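Local coordinates for protein xyloglucan-specific endo-beta-1,4-glucanase BoGH9A (Bacteroides ovatus, PDB 6DHT) that cleaves the beta-1,4-glucan backbone of xyloglucan internally, releasing xyloglucan oligosaccharides, as a family 9 glycoside hydrolase, at residues I176-Y181 / A550-A555. Numbering follows the deposited sequence. Where two conformers were deposited one is given.
Sequences IVNSGY and AINWNA
Asn178 and Asn552 meet through their side-chain amides, which supply the direct hydrogen bond of this contact: Asn178 ND2 donates to Asn552 OD1 over 3.0 Å, with an N-H...O angle of 157°. The acceptor lies nearly in the amide plane of Asn178, whereas the donor stands above the carbonyl plane of Asn552, the two amides being turned 78° apart. CG of Asn178 is anti to its backbone N, on a CB that points toward the other helix. Its ND2 also bonds Asp168 OD1, so two acceptors hold the amide, while Asn552 ND2 hydrogen-bonds a bound PEG (di(hydroxyethyl)ether), probably from the crystallisation liquor. An alanine at Asn178 would probably leave Asn552 OD1 and Asp168 OD1 without this shared donor and open a gap beside Ile551.

A second polar link is indirect. One water lies in the plane of the Tyr181 ring, 2.8 Å from Tyr181 OH, and donates to Asn552 O.

Van der Waals contacts flank the amides. Ile551 CD1 sits 3.6 Å from Ser179 CB, and Ile551 CG1 packs against the amide nitrogen Asn178 ND2 at 3.5 Å. Asn552 CB lies at the edge of the Tyr181 ring, near its plane, 4.0 Å from CE2.

The segment axes approach to 9.3 Å and their N-to-C directions differ by 14°, so the starts of helices 176-192 and 551-567 run nearly parallel. This buried pairing is consistent with neighbouring helices of the family 9 (alpha/alpha)6 barrel, close to the catalytic centre: the side chains of Asn178 and Asn552 lie about 8 and 7 Å from those of the predicted nucleophile Asp171 and proton donor Glu548, respectively.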
loop_
_atom_site.group_PDB
_atom_site.type_symbol
_atom_site.label_atom_id
_atom_site.label_comp_id
_atom_site.label_asym_id
_atom_site.label_seq_id
_atom_site.Cartn_x
_atom_site.Cartn_y
_atom_site.Cartn_z
ATOM N N ILE A 176 -14.733 4.629 -0.643
ATOM C CA ILE A 176 -14.633 3.999 -1.954
ATOM C C ILE A 176 -13.350 4.385 -2.707
ATOM O O ILE A 176 -12.694 3.534 -3.327
ATOM C CB ILE A 176 -15.880 4.346 -2.810
ATOM C CG1 ILE A 176 -17.126 3.595 -2.319
ATOM C CG2 ILE A 176 -15.633 3.985 -4.273
ATOM C CD1 ILE A 176 -17.090 2.083 -2.501
ATOM N N VAL A 177 -12.957 5.644 -2.653
ATOM C CA VAL A 177 -11.760 6.074 -3.364
ATOM C C VAL A 177 -10.557 5.315 -2.838
ATOM O O VAL A 177 -9.792 4.688 -3.613
ATOM C CB VAL A 177 -11.569 7.590 -3.273
ATOM C CG1 VAL A 177 -10.165 8.016 -3.661
ATOM C CG2 VAL A 177 -12.603 8.285 -4.153
ATOM N N ASN A 178 -10.368 5.336 -1.526
ATOM C CA ASN A 178 -9.153 4.769 -0.985
ATOM C C ASN A 178 -9.149 3.252 -1.095
ATOM O O ASN A 178 -8.110 2.652 -1.414
ATOM C CB ASN A 178 -8.977 5.190 0.464
ATOM C CG ASN A 178 -7.555 5.065 0.913
ATOM O OD1 ASN A 178 -6.640 5.458 0.192
ATOM N ND2 ASN A 178 -7.352 4.474 2.077
ATOM N N SER A 179 -10.277 2.596 -0.868
ATOM C CA SER A 179 -10.253 1.140 -0.911
ATOM C C SER A 179 -10.205 0.621 -2.354
ATOM O O SER A 179 -9.563 -0.392 -2.597
ATOM C CB SER A 179 -11.382 0.522 -0.082
ATOM O OG SER A 179 -12.641 0.766 -0.645
ATOM N N GLY A 180 -10.836 1.328 -3.284
ATOM C CA GLY A 180 -10.767 1.001 -4.688
ATOM C C GLY A 180 -9.352 1.122 -5.205
ATOM O O GLY A 180 -8.866 0.231 -5.906
ATOM N N TYR A 181 -8.695 2.222 -4.880
ATOM C CA TYR A 181 -7.289 2.433 -5.222
ATOM C C TYR A 181 -6.415 1.318 -4.636
ATOM O O TYR A 181 -5.523 0.753 -5.312
ATOM C CB TYR A 181 -6.796 3.765 -4.647
ATOM C CG TYR A 181 -5.305 3.809 -4.608
ATOM C CD1 TYR A 181 -4.551 4.076 -5.749
ATOM C CD2 TYR A 181 -4.645 3.548 -3.428
ATOM C CE1 TYR A 181 -3.151 4.083 -5.683
ATOM C CE2 TYR A 181 -3.279 3.539 -3.353
ATOM C CZ TYR A 181 -2.531 3.803 -4.489
ATOM O OH TYR A 181 -1.142 3.819 -4.399
ATOM N N ALA A 550 -2.953 2.705 7.552
ATOM C CA ALA A 550 -4.001 2.853 6.547
ATOM C C ALA A 550 -3.949 1.779 5.479
ATOM O O ALA A 550 -2.857 1.320 5.115
ATOM C CB ALA A 550 -3.894 4.198 5.881
ATOM N N ILE A 551 -5.100 1.414 4.939
ATOM C CA ILE A 551 -5.131 0.384 3.897
ATOM C C ILE A 551 -4.327 0.767 2.658
ATOM O O ILE A 551 -3.748 -0.129 2.007
ATOM C CB ILE A 551 -6.557 -0.044 3.523
ATOM C CG1 ILE A 551 -7.384 1.136 3.007
ATOM C CG2 ILE A 551 -7.218 -0.786 4.671
ATOM C CD1 ILE A 551 -8.756 0.779 2.438
ATOM N N ASN A 552 -4.283 2.042 2.288
ATOM C CA ASN A 552 -3.527 2.434 1.099
ATOM C C ASN A 552 -2.048 2.385 1.344
ATOM O O ASN A 552 -1.278 2.191 0.422
ATOM C CB ASN A 552 -3.962 3.793 0.555
ATOM C CG ASN A 552 -3.941 4.891 1.601
ATOM O OD1 ASN A 552 -4.472 4.743 2.719
ATOM N ND2 ASN A 552 -3.332 6.006 1.244
ATOM N N TRP A 553 -1.640 2.562 2.596
ATOM C CA TRP A 553 -0.238 2.463 2.966
ATOM C C TRP A 553 0.164 0.992 3.022
ATOM O O TRP A 553 1.225 0.620 2.526
ATOM C CB TRP A 553 0.013 3.185 4.304
ATOM C CG TRP A 553 -0.247 4.654 4.204
ATOM C CD1 TRP A 553 -0.492 5.352 3.080
ATOM C CD2 TRP A 553 -0.281 5.608 5.281
ATOM N NE1 TRP A 553 -0.679 6.664 3.370
ATOM C CE2 TRP A 553 -0.570 6.852 4.718
ATOM C CE3 TRP A 553 -0.103 5.517 6.659
ATOM C CZ2 TRP A 553 -0.669 8.022 5.475
ATOM C CZ3 TRP A 553 -0.205 6.677 7.418
ATOM C CH2 TRP A 553 -0.490 7.906 6.822
ATOM N N ASN A 554 -0.697 0.138 3.557
ATOM C CA ASN A 554 -0.424 -1.288 3.519
ATOM C C ASN A 554 -0.515 -1.880 2.114
ATOM O O ASN A 554 0.159 -2.878 1.827
ATOM C CB ASN A 554 -1.272 -2.058 4.508
ATOM C CG ASN A 554 -0.481 -2.422 5.719
ATOM O OD1 ASN A 554 0.027 -1.538 6.416
ATOM N ND2 ASN A 554 -0.288 -3.704 5.947
ATOM N N ALA A 555 -1.315 -1.270 1.228
ATOM C CA ALA A 555 -1.390 -1.757 -0.147
ATOM C C ALA A 555 -0.032 -1.597 -0.796
ATOM O O ALA A 555 0.428 -2.476 -1.516
ATOM C CB ALA A 555 -2.442 -1.002 -0.926
HETATM O O HOH W 1 -0.359 3.768 -1.696
#